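PDB 5H4E: beta 1-3 glucanase from Clostridium beijerinckii NCIMB 8052, which probably hydrolyses beta-1,3-glucosidic linkages in glucans, as a member of glycoside hydrolase family 64. Local coordinates for residues F262-K276 against I288-K300. Sequence-based numbering, arbitrary orientation.
Sequences FNKNGGAYNLYIHGK and IFDGGNDDEKAIK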
loop_
_atom_site.group_PDB
_atom_site.type_symbol
_atom_site.label_atom_id
_atom_site.label_comp_id
_atom_site.label_asym_id
_atom_site.label_seq_id
_atom_site.Cartn_x
_atom_site.Cartn_y
_atom_site.Cartn_z
ATOM N N PHE A 262 10.818 7.020 -24.617
ATOM C CA PHE A 262 12.118 6.563 -24.157
ATOM C C PHE A 262 12.744 5.522 -25.076
ATOM O O PHE A 262 12.062 4.821 -25.830
ATOM C CB PHE A 262 12.022 5.963 -22.742
ATOM C CG PHE A 262 11.680 6.964 -21.663
ATOM C CD1 PHE A 262 10.387 7.451 -21.536
ATOM C CD2 PHE A 262 12.648 7.390 -20.758
ATOM C CE1 PHE A 262 10.065 8.349 -20.542
ATOM C CE2 PHE A 262 12.334 8.299 -19.762
ATOM C CZ PHE A 262 11.045 8.783 -19.655
ATOM N N ASN A 263 14.060 5.425 -24.988
ATOM C CA ASN A 263 14.785 4.310 -25.565
ATOM C C ASN A 263 15.430 3.516 -24.443
ATOM O O ASN A 263 15.362 3.918 -23.282
ATOM C CB ASN A 263 15.830 4.795 -26.570
ATOM C CG ASN A 263 16.998 5.520 -25.916
ATOM O OD1 ASN A 263 16.946 5.903 -24.742
ATOM N ND2 ASN A 263 18.056 5.739 -26.695
ATOM N N LYS A 264 16.048 2.396 -24.790
ATOM C CA LYS A 264 16.701 1.536 -23.814
ATOM C C LYS A 264 18.103 1.184 -24.289
ATOM O O LYS A 264 18.276 0.681 -25.400
ATOM C CB LYS A 264 15.872 0.269 -23.587
ATOM C CG LYS A 264 16.462 -0.718 -22.607
ATOM C CD LYS A 264 15.552 -1.943 -22.525
ATOM C CE LYS A 264 16.066 -2.994 -21.562
ATOM N NZ LYS A 264 15.076 -4.106 -21.451
ATOM N N ASN A 265 19.092 1.461 -23.444
ATOM C CA ASN A 265 20.497 1.232 -23.768
ATOM C C ASN A 265 20.906 1.803 -25.127
ATOM O O ASN A 265 21.637 1.168 -25.892
ATOM C CB ASN A 265 20.809 -0.264 -23.704
ATOM C CG ASN A 265 20.592 -0.840 -22.312
ATOM O OD1 ASN A 265 20.891 -0.196 -21.299
ATOM N ND2 ASN A 265 20.063 -2.052 -22.255
ATOM N N GLY A 266 20.420 3.005 -25.415
ATOM C CA GLY A 266 20.813 3.731 -26.610
ATOM C C GLY A 266 20.116 3.298 -27.888
ATOM O O GLY A 266 20.579 3.613 -28.976
ATOM N N GLY A 267 18.999 2.583 -27.765
ATOM C CA GLY A 267 18.260 2.114 -28.927
ATOM C C GLY A 267 17.283 3.133 -29.487
ATOM O O GLY A 267 17.377 4.326 -29.191
ATOM N N ALA A 268 16.352 2.671 -30.318
ATOM C CA ALA A 268 15.328 3.557 -30.874
ATOM C C ALA A 268 14.364 4.006 -29.785
ATOM O O ALA A 268 14.128 3.278 -28.822
ATOM C CB ALA A 268 14.566 2.866 -31.985
ATOM N N TYR A 269 13.791 5.193 -29.947
ATOM C CA TYR A 269 12.815 5.677 -28.980
ATOM C C TYR A 269 11.433 5.118 -29.293
ATOM O O TYR A 269 10.756 5.594 -30.205
ATOM C CB TYR A 269 12.777 7.202 -28.959
ATOM C CG TYR A 269 14.025 7.834 -28.369
ATOM C CD1 TYR A 269 13.981 8.499 -27.148
ATOM C CD2 TYR A 269 15.243 7.769 -29.031
ATOM C CE1 TYR A 269 15.114 9.080 -26.609
ATOM C CE2 TYR A 269 16.383 8.358 -28.499
ATOM C CZ TYR A 269 16.308 9.008 -27.290
ATOM O OH TYR A 269 17.432 9.594 -26.756
ATOM N N ASN A 270 11.022 4.112 -28.522
ATOM C CA ASN A 270 9.755 3.415 -28.769
ATOM C C ASN A 270 9.067 2.939 -27.489
ATOM O O ASN A 270 8.173 2.092 -27.526
ATOM C CB ASN A 270 9.985 2.223 -29.705
ATOM C CG ASN A 270 11.163 1.367 -29.285
ATOM O OD1 ASN A 270 11.395 1.136 -28.092
ATOM N ND2 ASN A 270 11.928 0.900 -30.266
ATOM N N LEU A 271 9.486 3.491 -26.359
ATOM C CA LEU A 271 8.873 3.153 -25.082
ATOM C C LEU A 271 8.090 4.360 -24.578
ATOM O O LEU A 271 8.661 5.425 -24.350
ATOM C CB LEU A 271 9.937 2.710 -24.083
ATOM C CG LEU A 271 10.806 1.526 -24.517
ATOM C CD1 LEU A 271 12.033 1.405 -23.644
ATOM C CD2 LEU A 271 10.012 0.216 -24.476
ATOM N N TYR A 272 6.779 4.193 -24.410
ATOM C CA TYR A 272 5.884 5.329 -24.202
ATOM C C TYR A 272 5.222 5.445 -22.833
ATOM O O TYR A 272 4.711 4.466 -22.296
ATOM C CB TYR A 272 4.763 5.295 -25.242
ATOM C CG TYR A 272 5.183 5.755 -26.610
ATOM C CD1 TYR A 272 4.812 7.002 -27.080
ATOM C CD2 TYR A 272 5.950 4.943 -27.429
ATOM C CE1 TYR A 272 5.192 7.433 -28.323
ATOM C CE2 TYR A 272 6.338 5.369 -28.681
ATOM C CZ TYR A 272 5.958 6.619 -29.117
ATOM O OH TYR A 272 6.343 7.052 -30.361
ATOM N N ILE A 273 5.215 6.661 -22.298
ATOM C CA ILE A 273 4.141 7.081 -21.412
ATOM C C ILE A 273 3.171 7.861 -22.296
ATOM O O ILE A 273 3.517 8.910 -22.845
ATOM C CB ILE A 273 4.611 7.955 -20.236
ATOM C CG1 ILE A 273 5.723 7.276 -19.446
ATOM C CG2 ILE A 273 3.450 8.277 -19.317
ATOM C CD1 ILE A 273 6.151 8.080 -18.243
ATOM N N HIS A 274 1.967 7.329 -22.470
ATOM C CA HIS A 274 0.979 7.970 -23.329
ATOM C C HIS A 274 0.213 9.080 -22.631
ATOM O O HIS A 274 -0.753 8.836 -21.918
ATOM C CB HIS A 274 0.015 6.915 -23.873
ATOM C CG HIS A 274 0.691 5.884 -24.718
ATOM N ND1 HIS A 274 0.957 6.081 -26.055
ATOM C CD2 HIS A 274 1.189 4.664 -24.411
ATOM C CE1 HIS A 274 1.578 5.021 -26.540
ATOM N NE2 HIS A 274 1.731 4.146 -25.563
ATOM N N GLY A 275 0.654 10.315 -22.836
ATOM C CA GLY A 275 -0.030 11.461 -22.277
ATOM C C GLY A 275 0.724 12.155 -21.160
ATOM O O GLY A 275 1.812 11.732 -20.745
ATOM N N LYS A 276 0.130 13.247 -20.692
ATOM C CA LYS A 276 0.656 14.025 -19.586
ATOM C C LYS A 276 -0.198 13.763 -18.345
ATOM O O LYS A 276 -1.427 13.885 -18.401
ATOM C CB LYS A 276 0.669 15.508 -19.942
ATOM C CG LYS A 276 1.057 16.407 -18.800
ATOM C CD LYS A 276 1.270 17.844 -19.253
ATOM C CE LYS A 276 -0.025 18.501 -19.661
ATOM N NZ LYS A 276 0.229 19.897 -20.108
ATOM N N ILE A 288 -2.343 6.763 -16.877
ATOM C CA ILE A 288 -1.288 6.611 -17.876
ATOM C C ILE A 288 -0.064 5.899 -17.302
ATOM O O ILE A 288 0.765 5.371 -18.048
ATOM C CB ILE A 288 -0.868 7.980 -18.491
ATOM C CG1 ILE A 288 -0.079 8.837 -17.499
ATOM C CG2 ILE A 288 -2.094 8.731 -18.982
ATOM C CD1 ILE A 288 0.353 10.187 -18.106
ATOM N N PHE A 289 0.031 5.847 -15.974
ATOM C CA PHE A 289 1.120 5.125 -15.319
ATOM C C PHE A 289 0.826 3.617 -15.240
ATOM O O PHE A 289 1.667 2.837 -14.780
ATOM C CB PHE A 289 1.375 5.705 -13.922
ATOM C CG PHE A 289 2.000 7.081 -13.939
ATOM C CD1 PHE A 289 3.139 7.330 -14.694
ATOM C CD2 PHE A 289 1.432 8.130 -13.221
ATOM C CE1 PHE A 289 3.723 8.594 -14.715
ATOM C CE2 PHE A 289 2.000 9.388 -13.231
ATOM C CZ PHE A 289 3.154 9.628 -13.988
ATOM N N ASP A 290 -0.364 3.216 -15.691
ATOM C CA ASP A 290 -0.723 1.793 -15.794
ATOM C C ASP A 290 -0.443 1.246 -17.187
ATOM O O ASP A 290 -0.505 1.983 -18.173
ATOM C CB ASP A 290 -2.206 1.562 -15.473
ATOM C CG ASP A 290 -2.502 1.636 -13.990
ATOM O OD1 ASP A 290 -1.569 1.394 -13.193
ATOM O OD2 ASP A 290 -3.672 1.918 -13.630
ATOM N N GLY A 291 -0.152 -0.050 -17.260
ATOM C CA GLY A 291 -0.063 -0.746 -18.532
ATOM C C GLY A 291 1.303 -0.681 -19.182
ATOM O O GLY A 291 2.212 -0.026 -18.667
ATOM N N GLY A 292 1.444 -1.376 -20.310
ATOM C CA GLY A 292 2.663 -1.327 -21.102
ATOM C C GLY A 292 3.505 -2.578 -20.957
ATOM O O GLY A 292 3.212 -3.428 -20.115
ATOM N N ASN A 293 4.555 -2.695 -21.767
ATOM C CA ASN A 293 5.500 -3.800 -21.624
ATOM C C ASN A 293 6.343 -3.609 -20.358
ATOM O O ASN A 293 6.197 -2.603 -19.665
ATOM C CB ASN A 293 6.383 -3.921 -22.873
ATOM C CG ASN A 293 7.110 -2.632 -23.209
ATOM O OD1 ASN A 293 7.817 -2.060 -22.370
ATOM N ND2 ASN A 293 6.931 -2.157 -24.441
ATOM N N ASP A 294 7.211 -4.565 -20.045
ATOM C CA ASP A 294 7.982 -4.514 -18.794
ATOM C C ASP A 294 8.864 -3.262 -18.688
ATOM O O ASP A 294 9.082 -2.731 -17.590
ATOM C CB ASP A 294 8.859 -5.757 -18.647
ATOM C CG ASP A 294 8.064 -6.994 -18.260
ATOM O OD1 ASP A 294 6.819 -6.910 -18.215
ATOM O OD2 ASP A 294 8.695 -8.048 -18.012
ATOM N N ASP A 295 9.364 -2.786 -19.823
ATOM C CA ASP A 295 10.213 -1.592 -19.819
ATOM C C ASP A 295 9.387 -0.358 -19.519
ATOM O O ASP A 295 9.782 0.497 -18.726
ATOM C CB ASP A 295 10.922 -1.421 -21.161
ATOM C CG ASP A 295 12.064 -2.389 -21.342
ATOM O OD1 ASP A 295 12.830 -2.618 -20.376
ATOM O OD2 ASP A 295 12.200 -2.924 -22.465
ATOM N N GLU A 296 8.235 -0.271 -20.171
ATOM C CA GLU A 296 7.340 0.859 -19.987
ATOM C C GLU A 296 6.825 0.901 -18.551
ATOM O O GLU A 296 6.694 1.975 -17.955
ATOM C CB GLU A 296 6.193 0.791 -21.003
ATOM C CG GLU A 296 6.662 1.114 -22.448
ATOM C CD GLU A 296 5.587 0.907 -23.508
ATOM O OE1 GLU A 296 4.843 -0.098 -23.431
ATOM O OE2 GLU A 296 5.487 1.751 -24.424
ATOM N N LYS A 297 6.555 -0.277 -17.992
ATOM C CA LYS A 297 6.109 -0.377 -16.604
ATOM C C LYS A 297 7.163 0.191 -15.646
ATOM O O LYS A 297 6.859 1.035 -14.798
ATOM C CB LYS A 297 5.783 -1.837 -16.258
ATOM C CG LYS A 297 4.409 -2.299 -16.766
ATOM C CD LYS A 297 4.131 -3.764 -16.412
ATOM C CE LYS A 297 2.637 -4.116 -16.485
ATOM N NZ LYS A 297 2.055 -4.169 -17.873
ATOM N N ALA A 298 8.405 -0.242 -15.813
ATOM C CA ALA A 298 9.504 0.240 -14.976
ATOM C C ALA A 298 9.764 1.732 -15.152
ATOM O O ALA A 298 10.059 2.433 -14.179
ATOM C CB ALA A 298 10.752 -0.531 -15.272
ATOM N N ILE A 299 9.682 2.208 -16.391
ATOM C CA ILE A 299 9.814 3.640 -16.673
ATOM C C ILE A 299 8.702 4.441 -16.003
ATOM O O ILE A 299 8.959 5.475 -15.381
ATOM C CB ILE A 299 9.783 3.932 -18.183
ATOM C CG1 ILE A 299 11.102 3.520 -18.836
ATOM C CG2 ILE A 299 9.466 5.414 -18.440
ATOM C CD1 ILE A 299 11.004 3.367 -20.337
ATOM N N LYS A 300 7.463 3.963 -16.122
ATOM C CA LYS A 300 6.325 4.638 -15.489
ATOM C C LYS A 300 6.484 4.694 -13.964
ATOM O O LYS A 300 6.132 5.693 -13.332
ATOM C CB LYS A 300 5.011 3.939 -15.869
ATOM C CG LYS A 300 4.621 4.162 -17.329
ATOM C CD LYS A 300 3.410 3.336 -17.753
ATOM C CE LYS A 300 3.245 3.404 -19.262
ATOM N NZ LYS A 300 1.931 2.853 -19.723
HETATM O O HOH W 1 2.843 2.512 -22.232
HETATM O O HOH W 2 0.903 5.334 -20.723
HETATM O O HOH W 3 3.048 1.840 -25.832
#
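I299 turns from helix 294-300 onto the strands, its CG2 lying over one face of the F262 ring, 3.8 Å from the centroid, a CH-pi contact, while CD1 reaches F262 CB and the side of L271. L271 crosses I299 at about a right angle and lays its two methyls on D295 CB, with CD2 also against the N293 amide. Farther along, the I273 and K300 side chains slide past each other in opposite directions, CG1 against CG, and I273 CG2 meets I288 CD1 at 3.8 Å. I288 packs against the backbone of residues 274-276: CG2 lies on H274 O, and with CG1 between the backbone N and carbonyl carbon (chi1 72°), CD1 reaches G275 O and the carbonyl carbon of K276.

Polar groups border this apolar seam. The fully extended K264 brings NZ to D295 OD1 on its syn side, a 2.9 Å salt bridge, with a weak second bond to OD2; OD1 is shared with R248 and Y251 OH. Past L271, E296 OE2 takes the Y272 N-H through its anti lone pair, 2.8 Å and nearly straight at 171°, and a water links the same oxygen to H274 NE2. The other carboxylate oxygen is held too: OE1 accepts from N293 N through its anti lone pair, while N293 OD1 receives E296 N at 2.9 Å, a capping box at the helix start. K300 NZ donates to D290 O and G291 O, in each case from above the carbonyl plane, and weakly to I288 O; two waters carry it across to Y272 O and H274 N.

N270 and L271 both face F262 in a classic beta bulge, in the hairpin whose connection includes the type I' turn K264-G267. Strand 271-273 is the outermost strand of a four-stranded antiparallel sheet, and helix 294-309 packs on one face of that sheet, I299 reaching Y251, F262 and L271 on three successive strands, a two-layer alpha/beta contact within the glucanase domain.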